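Catechol 1,2-dioxygenase (Pseudomonas putida, PDB 2AZQ) probably catalyses the ferric-iron-dependent intradiol cleavage of catechol by dioxygen to cis,cis-muconate, the first step of the catechol branch of the beta-ketoadipate pathway. Local coordinates at residues A[239-244]-A[257-262]. Numbering follows the deposited sequence.
Sequences NFAGDK and GLIGEL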
ATOM      1  N   ASN A 239      20.381  -1.422  22.277  1.00  7.69           N
ATOM      2  CA  ASN A 239      20.198   0.029  22.172  1.00  8.56           C
ATOM      3  C   ASN A 239      21.271   0.667  23.029  1.00  9.92           C
ATOM      4  O   ASN A 239      21.479   0.242  24.161  1.00 10.98           O
ATOM      5  CB  ASN A 239      18.883   0.475  22.755  1.00 11.41           C
ATOM      6  CG  ASN A 239      17.727  -0.062  22.026  1.00 12.79           C
ATOM      7  OD1 ASN A 239      17.548   0.221  20.845  1.00 15.14           O
ATOM      8  ND2 ASN A 239      16.909  -0.848  22.716  1.00 13.45           N
ATOM      9  N   PHE A 240      21.926   1.702  22.520  1.00 10.79           N
ATOM     10  CA  PHE A 240      22.985   2.389  23.269  1.00 11.24           C
ATOM     11  C   PHE A 240      22.529   3.215  24.435  1.00  9.84           C
ATOM     12  O   PHE A 240      21.534   3.929  24.359  1.00  8.44           O
ATOM     13  CB  PHE A 240      23.799   3.227  22.313  1.00 15.02           C
ATOM     14  CG  PHE A 240      24.687   2.407  21.499  1.00 19.68           C
ATOM     15  CD1 PHE A 240      24.198   1.233  20.941  1.00 22.83           C
ATOM     16  CD2 PHE A 240      26.032   2.696  21.411  1.00 24.23           C
ATOM     17  CE1 PHE A 240      25.023   0.338  20.322  1.00 25.42           C
ATOM     18  CE2 PHE A 240      26.889   1.808  20.792  1.00 28.22           C
ATOM     19  CZ  PHE A 240      26.379   0.610  20.244  1.00 28.22           C
ATOM     20  N   ALA A 241      23.260   3.114  25.535  1.00  9.69           N
ATOM     21  CA  ALA A 241      22.860   3.853  26.723  1.00 10.97           C
ATOM     22  C   ALA A 241      23.105   5.354  26.572  1.00 10.30           C
ATOM     23  O   ALA A 241      24.093   5.756  25.976  1.00 11.15           O
ATOM     24  CB  ALA A 241      23.588   3.322  27.924  1.00  9.43           C
ATOM     25  N   GLY A 242      22.180   6.173  27.071  1.00 10.95           N
ATOM     26  CA  GLY A 242      22.356   7.616  27.023  1.00 11.48           C
ATOM     27  C   GLY A 242      21.745   8.365  25.860  1.00 12.75           C
ATOM     28  O   GLY A 242      21.705   9.596  25.859  1.00 11.84           O
ATOM     29  N   ASP A 243      21.264   7.631  24.865  1.00 12.67           N
ATOM     30  CA  ASP A 243      20.652   8.249  23.696  1.00 10.86           C
ATOM     31  C   ASP A 243      19.361   8.960  24.130  1.00 11.77           C
ATOM     32  O   ASP A 243      18.565   8.413  24.899  1.00 10.46           O
ATOM     33  CB  ASP A 243      20.313   7.170  22.669  1.00  8.92           C
ATOM     34  CG  ASP A 243      20.007   7.732  21.299  1.00  7.27           C
ATOM     35  OD1 ASP A 243      20.934   7.792  20.476  1.00  7.27           O
ATOM     36  OD2 ASP A 243      18.844   8.111  21.044  1.00  6.62           O
ATOM     37  N   LYS A 244      19.181  10.182  23.637  1.00 13.62           N
ATOM     38  CA  LYS A 244      17.997  10.991  23.901  1.00 14.60           C
ATOM     39  C   LYS A 244      16.713  10.179  23.741  1.00 13.91           C
ATOM     40  O   LYS A 244      15.771  10.323  24.541  1.00 12.25           O
ATOM     41  CB  LYS A 244      17.918  12.143  22.900  1.00 17.87           C
ATOM     42  CG  LYS A 244      18.103  13.524  23.453  1.00 22.88           C
ATOM     43  CD  LYS A 244      17.759  14.548  22.372  1.00 25.94           C
ATOM     44  CE  LYS A 244      18.004  15.985  22.836  1.00 27.74           C
ATOM     45  NZ  LYS A 244      17.600  16.982  21.789  1.00 28.56           N
ATOM     46  N   GLY A 257      16.609  -4.901  29.426  1.00 17.93           N
ATOM     47  CA  GLY A 257      17.511  -6.003  29.194  1.00 16.84           C
ATOM     48  C   GLY A 257      18.093  -5.934  27.809  1.00 16.30           C
ATOM     49  O   GLY A 257      18.857  -6.812  27.413  1.00 17.05           O
ATOM     50  N   LEU A 258      17.728  -4.887  27.074  1.00 15.19           N
ATOM     51  CA  LEU A 258      18.209  -4.706  25.714  1.00 14.22           C
ATOM     52  C   LEU A 258      19.059  -3.453  25.569  1.00 13.62           C
ATOM     53  O   LEU A 258      19.420  -3.036  24.460  1.00 13.37           O
ATOM     54  CB  LEU A 258      17.030  -4.685  24.721  1.00 12.51           C
ATOM     55  CG  LEU A 258      16.483  -6.080  24.398  1.00 11.72           C
ATOM     56  CD1 LEU A 258      15.467  -6.028  23.232  1.00  9.65           C
ATOM     57  CD2 LEU A 258      17.661  -6.976  24.044  1.00  7.77           C
ATOM     58  N   ILE A 259      19.390  -2.860  26.703  1.00 12.67           N
ATOM     59  CA  ILE A 259      20.204  -1.655  26.689  1.00 13.37           C
ATOM     60  C   ILE A 259      21.682  -1.944  26.912  1.00 11.88           C
ATOM     61  O   ILE A 259      22.063  -2.567  27.885  1.00 11.12           O
ATOM     62  CB  ILE A 259      19.682  -0.635  27.723  1.00 12.17           C
ATOM     63  CG1 ILE A 259      18.237  -0.305  27.378  1.00 10.74           C
ATOM     64  CG2 ILE A 259      20.523   0.636  27.709  1.00 13.69           C
ATOM     65  CD1 ILE A 259      17.700   0.884  28.091  1.00 13.11           C
ATOM     66  N   GLY A 260      22.503  -1.510  25.968  1.00 11.96           N
ATOM     67  CA  GLY A 260      23.924  -1.723  26.074  1.00 14.14           C
ATOM     68  C   GLY A 260      24.517  -0.601  26.889  1.00 16.80           C
ATOM     69  O   GLY A 260      24.109   0.554  26.782  1.00 16.99           O
ATOM     70  N   GLU A 261      25.470  -0.947  27.737  1.00 19.63           N
ATOM     71  CA  GLU A 261      26.129   0.043  28.569  1.00 22.42           C
ATOM     72  C   GLU A 261      27.467   0.296  27.884  1.00 21.35           C
ATOM     73  O   GLU A 261      28.349  -0.568  27.837  1.00 21.17           O
ATOM     74  CB  GLU A 261      26.321  -0.503  29.984  1.00 26.47           C
ATOM     75  CG  GLU A 261      26.681   0.554  30.994  1.00 33.08           C
ATOM     76  CD  GLU A 261      25.660   1.695  31.009  1.00 36.56           C
ATOM     77  OE1 GLU A 261      24.446   1.400  31.216  1.00 36.42           O
ATOM     78  OE2 GLU A 261      26.086   2.875  30.815  1.00 35.77           O
ATOM     79  N   LEU A 262      27.600   1.483  27.323  1.00 19.66           N
ATOM     80  CA  LEU A 262      28.797   1.818  26.611  1.00 19.10           C
ATOM     81  C   LEU A 262      29.823   2.458  27.545  1.00 18.21           C
ATOM     82  O   LEU A 262      29.471   3.262  28.407  1.00 15.29           O
ATOM     83  CB  LEU A 262      28.429   2.750  25.466  1.00 21.17           C
ATOM     84  CG  LEU A 262      29.623   3.181  24.629  1.00 25.34           C
ATOM     85  CD1 LEU A 262      30.226   1.951  23.937  1.00 27.75           C
ATOM     86  CD2 LEU A 262      29.174   4.216  23.615  1.00 27.79           C
TER
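A parallel strand pair in the mixed beta-sheet of the intradiol dioxygenase catalytic domain joins N239 and F240, at the end of strand 234-240, to I259 and G260, at the start of strand 259-265. N239 holds segment 257-262 with both of its backbone polar groups: its N donates to O of L258 at 2.9 Å, nearly straight at 172°, and its O accepts from N of G260 at 2.7 Å. CA of I259 approaches that same carbonyl, 3.4 Å from O of N239, in a CA-H...O contact, a common companion of sheet pairing. One step on, N of A241 reaches O of G260 at 3.0 Å, but with an N-H...O angle of 120° the bond is weak; here the backbone of 239-244 leaves the sheet in a type II turn from F240 to D243. G242 sits at the third position of that turn. D243 ties the turn to strand 217-227 through a hydrogen bond from N of A220 to OD1.

The two faces of the pair differ. On one, N239 and I259 line up; the N239 side chain rests against H221, an iron ligand, and lies about 8 Å from the ferric ion, making it a second-shell neighbour of the metal site. CG2 of I259, anti to its backbone N, meets CB of A241 at 4.1 Å. The carboxylate of E261, on a chain bent at chi2 (55°), comes up to the same CB of A241, with its OE2 3.8 Å away. On the other face, beside G260, the F240 ring packs against L284 of strand 281-289, which L262 touches as well, and CD2 of L262 approaches CD2 of F240 obliquely at 4.1 Å.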